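Local atomic coordinates of succinate-semialdehyde dehydrogenase (Synechococcus sp., PDB entry 4ITA), a protein that probably catalyses the NADP-dependent oxidation of succinic semialdehyde to succinate, as a member of the aldehyde dehydrogenase family. Residues Ala82-Glu85 / Ala86-Ser89; Trp137-Phe140 / Arg141-Ala144. All coordinates share one frame; numbering follows the deposited sequence.

Contact 1. Residues Ala82-Glu85 / Ala86-Ser89; sequences AIAE and AEKS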
loop_
_atom_site.group_PDB
_atom_site.type_symbol
_atom_site.label_atom_id
_atom_site.label_comp_id
_atom_site.label_asym_id
_atom_site.label_seq_id
_atom_site.Cartn_x
_atom_site.Cartn_y
_atom_site.Cartn_z
ATOM N N ALA A 82 5.673 -30.597 6.651
ATOM C CA ALA A 82 5.529 -29.723 7.818
ATOM C C ALA A 82 6.873 -29.484 8.514
ATOM O O ALA A 82 7.119 -28.396 9.040
ATOM C CB ALA A 82 4.484 -30.266 8.791
ATOM N N ILE A 83 7.751 -30.485 8.497
ATOM C CA ILE A 83 9.109 -30.304 8.985
ATOM C C ILE A 83 9.797 -29.244 8.131
ATOM O O ILE A 83 10.406 -28.314 8.658
ATOM C CB ILE A 83 9.900 -31.639 8.976
ATOM C CG1 ILE A 83 9.423 -32.537 10.120
ATOM C CG2 ILE A 83 11.399 -31.385 9.096
ATOM C CD1 ILE A 83 9.940 -33.964 10.041
ATOM N N ALA A 84 9.674 -29.357 6.810
ATOM C CA ALA A 84 10.247 -28.353 5.923
ATOM C C ALA A 84 9.659 -26.970 6.201
ATOM O O ALA A 84 10.370 -25.961 6.149
ATOM C CB ALA A 84 10.059 -28.745 4.450
ATOM N N GLU A 85 8.364 -26.914 6.509
ATOM C CA GLU A 85 7.727 -25.632 6.798
ATOM C C GLU A 85 8.299 -24.993 8.073
ATOM O O GLU A 85 8.527 -23.777 8.125
ATOM C CB GLU A 85 6.205 -25.769 6.885
ATOM C CG GLU A 85 5.557 -24.431 7.170
ATOM C CD GLU A 85 4.048 -24.442 7.158
ATOM O OE1 GLU A 85 3.420 -25.409 6.667
ATOM O OE2 GLU A 85 3.479 -23.446 7.642
ATOM N N ALA A 86 8.530 -25.805 9.099
ATOM C CA ALA A 86 9.141 -25.304 10.327
ATOM C C ALA A 86 10.560 -24.802 10.050
ATOM O O ALA A 86 10.988 -23.767 10.571
ATOM C CB ALA A 86 9.157 -26.383 11.400
ATOM N N GLU A 87 11.292 -25.522 9.207
ATOM C CA GLU A 87 12.636 -25.106 8.834
ATOM C C GLU A 87 12.633 -23.780 8.078
ATOM O O GLU A 87 13.476 -22.911 8.319
ATOM C CB GLU A 87 13.305 -26.196 7.990
ATOM C CG GLU A 87 13.646 -27.457 8.770
ATOM C CD GLU A 87 14.118 -28.598 7.882
ATOM O OE1 GLU A 87 14.655 -29.585 8.429
ATOM O OE2 GLU A 87 13.942 -28.512 6.649
ATOM N N LYS A 88 11.678 -23.614 7.169
ATOM C CA LYS A 88 11.602 -22.379 6.401
ATOM C C LYS A 88 11.192 -21.204 7.295
ATOM O O LYS A 88 11.638 -20.070 7.086
ATOM C CB LYS A 88 10.634 -22.550 5.236
ATOM C CG LYS A 88 10.780 -21.522 4.136
ATOM C CD LYS A 88 9.838 -21.847 2.997
ATOM C CE LYS A 88 9.972 -20.850 1.870
ATOM N NZ LYS A 88 9.231 -21.327 0.673
ATOM N N SER A 89 10.350 -21.485 8.289
ATOM C CA SER A 89 9.983 -20.499 9.306
ATOM C C SER A 89 11.220 -19.995 10.058
ATOM O O SER A 89 11.376 -18.788 10.283
ATOM C CB SER A 89 8.959 -21.091 10.281
ATOM O OG SER A 89 7.740 -21.397 9.613
#

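Contact 2. Residues Trp137-Phe140 / Arg141-Ala144; sequences WQVF and RFAA. With NDP (NADPH dihydro-nicotinamide-adenine-dinucleotide phosphate), chain C; EDO (1,2-ethanediol), chain R.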
loop_
_atom_site.group_PDB
_atom_site.type_symbol
_atom_site.label_atom_id
_atom_site.label_comp_id
_atom_site.label_asym_id
_atom_site.label_seq_id
_atom_site.Cartn_x
_atom_site.Cartn_y
_atom_site.Cartn_z
ATOM N N TRP A 137 4.627 -21.087 8.485
ATOM C CA TRP A 137 5.399 -20.269 7.556
ATOM C C TRP A 137 4.765 -18.915 7.266
ATOM O O TRP A 137 5.447 -17.904 7.297
ATOM C CB TRP A 137 5.678 -21.045 6.256
ATOM C CG TRP A 137 6.012 -20.186 5.068
ATOM C CD1 TRP A 137 5.243 -19.994 3.956
ATOM C CD2 TRP A 137 7.196 -19.408 4.878
ATOM N NE1 TRP A 137 5.876 -19.141 3.088
ATOM C CE2 TRP A 137 7.080 -18.766 3.629
ATOM C CE3 TRP A 137 8.350 -19.194 5.640
ATOM C CZ2 TRP A 137 8.071 -17.921 3.126
ATOM C CZ3 TRP A 137 9.334 -18.352 5.140
ATOM C CH2 TRP A 137 9.184 -17.724 3.899
ATOM N N GLN A 138 3.467 -18.871 6.991
ATOM C CA GLN A 138 2.875 -17.577 6.656
ATOM C C GLN A 138 2.899 -16.628 7.845
ATOM O O GLN A 138 3.013 -15.409 7.677
ATOM C CB GLN A 138 1.446 -17.727 6.152
ATOM C CG GLN A 138 1.245 -18.778 5.079
ATOM C CD GLN A 138 1.577 -18.263 3.710
ATOM O OE1 GLN A 138 1.959 -17.108 3.560
ATOM N NE2 GLN A 138 1.420 -19.103 2.693
ATOM N N VAL A 139 2.785 -17.177 9.048
ATOM C CA VAL A 139 2.873 -16.355 10.246
ATOM C C VAL A 139 4.280 -15.779 10.407
ATOM O O VAL A 139 4.442 -14.571 10.590
ATOM C CB VAL A 139 2.452 -17.126 11.511
ATOM C CG1 VAL A 139 2.659 -16.262 12.749
ATOM C CG2 VAL A 139 0.987 -17.576 11.407
ATOM N N PHE A 140 5.304 -16.622 10.318
ATOM C CA PHE A 140 6.663 -16.123 10.459
ATOM C C PHE A 140 7.081 -15.208 9.316
ATOM O O PHE A 140 7.863 -14.280 9.526
ATOM C CB PHE A 140 7.646 -17.269 10.700
ATOM C CG PHE A 140 7.558 -17.823 12.094
ATOM C CD1 PHE A 140 8.142 -17.144 13.157
ATOM C CD2 PHE A 140 6.856 -18.989 12.354
ATOM C CE1 PHE A 140 8.048 -17.630 14.452
ATOM C CE2 PHE A 140 6.754 -19.483 13.645
ATOM C CZ PHE A 140 7.359 -18.803 14.699
ATOM N N ARG A 141 6.522 -15.426 8.131
ATOM C CA ARG A 141 6.755 -14.546 6.990
ATOM C C ARG A 141 6.423 -13.084 7.318
ATOM O O ARG A 141 7.179 -12.178 6.949
ATOM C CB ARG A 141 5.953 -15.022 5.769
ATOM C CG ARG A 141 6.137 -14.165 4.533
ATOM C CD ARG A 141 5.418 -14.762 3.324
ATOM N NE ARG A 141 3.970 -14.607 3.401
ATOM C CZ ARG A 141 3.138 -14.865 2.395
ATOM N NH1 ARG A 141 3.611 -15.313 1.239
ATOM N NH2 ARG A 141 1.830 -14.695 2.549
ATOM N N PHE A 142 5.300 -12.841 7.995
ATOM C CA PHE A 142 4.985 -11.464 8.369
ATOM C C PHE A 142 5.597 -11.100 9.725
ATOM O O PHE A 142 5.993 -9.954 9.942
ATOM C CB PHE A 142 3.467 -11.181 8.353
ATOM C CG PHE A 142 2.798 -11.445 9.664
ATOM C CD1 PHE A 142 2.788 -10.486 10.666
ATOM C CD2 PHE A 142 2.200 -12.668 9.908
ATOM C CE1 PHE A 142 2.202 -10.745 11.893
ATOM C CE2 PHE A 142 1.607 -12.939 11.130
ATOM C CZ PHE A 142 1.619 -11.981 12.127
ATOM N N ALA A 143 5.670 -12.061 10.641
ATOM C CA ALA A 143 6.049 -11.734 12.016
ATOM C C ALA A 143 7.523 -11.384 12.172
ATOM O O ALA A 143 7.867 -10.463 12.911
ATOM C CB ALA A 143 5.664 -12.852 12.983
ATOM N N ALA A 144 8.400 -12.108 11.482
ATOM C CA ALA A 144 9.830 -11.822 11.576
ATOM C C ALA A 144 10.174 -10.360 11.212
ATOM O O ALA A 144 10.804 -9.674 12.012
ATOM C CB ALA A 144 10.655 -12.838 10.763
HETATM P PA NDP C . -10.145 -17.927 3.864
HETATM O O1A NDP C . -10.056 -16.588 3.192
HETATM O O2A NDP C . -11.481 -18.599 4.019
HETATM O O5B NDP C . -9.511 -17.798 5.328
HETATM C C5B NDP C . -8.242 -17.173 5.557
HETATM C C4B NDP C . -8.259 -16.378 6.860
HETATM O O4B NDP C . -9.185 -15.296 6.728
HETATM C C3B NDP C . -8.748 -17.182 8.058
HETATM O O3B NDP C . -8.103 -16.686 9.239
HETATM C C2B NDP C . -10.225 -16.839 8.112
HETATM O O2B NDP C . -10.800 -16.995 9.402
HETATM C C1B NDP C . -10.155 -15.375 7.775
HETATM N N9A NDP C . -11.391 -14.799 7.224
HETATM C C8A NDP C . -12.274 -15.361 6.374
HETATM N N7A NDP C . -13.260 -14.482 6.078
HETATM C C5A NDP C . -12.990 -13.338 6.727
HETATM C C6A NDP C . -13.606 -12.009 6.864
HETATM N N6A NDP C . -14.748 -11.725 6.207
HETATM N N1A NDP C . -12.986 -11.113 7.655
HETATM C C2A NDP C . -11.848 -11.384 8.307
HETATM N N3A NDP C . -11.231 -12.573 8.237
HETATM C C4A NDP C . -11.755 -13.555 7.476
HETATM O O3 NDP C . -9.074 -18.835 3.044
HETATM P PN NDP C . -9.013 -20.410 2.651
HETATM O O1N NDP C . -10.367 -20.934 2.228
HETATM O O2N NDP C . -8.225 -21.106 3.727
HETATM O O5D NDP C . -8.096 -20.347 1.329
HETATM C C5D NDP C . -6.737 -19.940 1.413
HETATM C C4D NDP C . -6.453 -18.886 0.358
HETATM O O4D NDP C . -5.242 -18.188 0.684
HETATM C C3D NDP C . -6.240 -19.470 -1.024
HETATM O O3D NDP C . -6.906 -18.669 -2.006
HETATM C C2D NDP C . -4.730 -19.416 -1.147
HETATM O O2D NDP C . -4.336 -19.437 -2.519
HETATM C C1D NDP C . -4.414 -18.093 -0.478
HETATM N N1N NDP C . -2.988 -18.035 -0.126
HETATM C C2N NDP C . -2.262 -16.942 -0.417
HETATM C C3N NDP C . -0.876 -17.037 -0.527
HETATM C C7N NDP C . -0.029 -15.833 -0.819
HETATM O O7N NDP C . 0.988 -15.661 -0.150
HETATM N N7N NDP C . -0.386 -14.992 -1.786
HETATM C C4N NDP C . -0.174 -18.364 -0.369
HETATM C C5N NDP C . -1.012 -19.274 0.402
HETATM C C6N NDP C . -2.386 -19.073 0.491
HETATM P P2B NDP C . -11.696 -18.274 9.776
HETATM O O1X NDP C . -12.081 -17.981 11.197
HETATM O O2X NDP C . -12.876 -18.270 8.832
HETATM O O3X NDP C . -10.843 -19.500 9.650
HETATM C C1 EDO R . 4.170 -21.112 -0.056
HETATM O O1 EDO R . 5.555 -20.805 -0.233
HETATM C C2 EDO R . 3.349 -19.847 -0.271
HETATM O O2 EDO R . 3.675 -18.879 0.738
HETATM O O HOH W 1 5.627 -16.791 0.724
HETATM O O HOH W 2 2.294 -13.816 5.505
#

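Contact 1. Residues Ala82-Glu85 / Ala86-Ser89
The carbonyl oxygen of Glu85 is gripped twice by Ser89, one turn further along the helix: the backbone N of Ser89 and its hydroxyl OG each lie 2.9 Å from Glu85 O. The two donors reach the oxygen from opposite faces of the carbonyl plane, the hydroxyl with the greater tilt, 34°. Ser89 OG stands beside its own backbone N (chi1 -64°), the torsion that turns the hydroxyl back along the helix. Serine suits this buried place, since its short side chain donates a hydrogen bond to the preceding turn. The side chain of Glu85 leaves in another direction, extended from a CG anti to the backbone N (chi1 -179°), and its carboxylate is held by a salt bridge to Lys77 and by the backbone N atoms of Phe136 and Trp137. On a more exposed flank Glu87 crosses Ile83 at a slant: its OE1 is 3.8 Å from the methyl CG2 of Ile83, and its CG lies 3.4 Å from Ile83 O. Lys88 rests its CB 3.5 Å from Ala84 O, and its extended chain leads away to NZ, which hydrogen-bonds Ser421 O. The small Ala82 and Ala86 let helix 64-75 come close. Bonds from Ala86 N to Ala82 O (3.0 Å) and from Lys88 N to Ala84 O continue the i to i+4 pattern of an alpha-helix, to which Ser89 adds the side-chain-to-backbone bond common for serine within helices.

Contact 2. Residues Trp137-Phe140 / Arg141-Ala144
Arg141 and Gln138, a turn apart, run side by side toward the cofactor. Gln138 OE1 is modelled improbably close to the guanidinium, which leaves its placing doubtful; Gln138 NE2, 3.3 Å from C5N of NADPH, is the sounder contact. Among the polar contacts, Arg141 NH1 and NH2 both donate to the carboxamide oxygen O7N of NADPH, each at 3.0 Å, and O7N lies at the guanidinium edge, in its plane. The bend at chi3 (73°) of Arg141 swings this fork round to the ligand. Were Arg141 an alanine, O7N would probably lose its paired donors and the carboxamide be freer to turn. Water 2 accepts from Arg141 NE (2.8 Å) and donates to Gln138 O, joining side chain to backbone. Trp137 NE1 donates a hydrogen bond in the ring plane to O2 of an ethanediol, probably from the crystallisation liquor, 3.2 Å away. Helix 137-149, which carries these groups, links strands 115-129 and 152-156 as the crossover of a beta-alpha-beta unit in the Rossmann-type cofactor domain. Apolar contacts supply the rest: Trp137 CZ2 meets Arg141 CD at 4.1 Å, while the branched Val139 and the flat ring of Phe142 lie side by side (CG1 to CE2 3.8 Å), both apolar against Phe182 of strand 182-185. Along the backbone, Ala143 N bonds to Val139 O at 2.8 Å.

How the contacts relate
Contact 1 and contact 2 sit on separate helices, 79-103 and 137-149, with centres 12 Å apart, and they meet at the start of the second. There Glu85 OE2 probably accepts a hydrogen bond from Trp137 N, at 2.8 Å. Ser89 CB packs on Phe140 CD2 at 3.6 Å, and Lys88 makes a cation-pi contact with Trp137. Contact 2 reaches NADPH directly, through Gln138 and Arg141, whereas the side chain of Glu85 stays about 9 Å from it. Glu85, Lys88 and Ser89 thus stand one layer behind the residues that touch NADPH, consistent with a second shell at the nicotinamide end of the pocket.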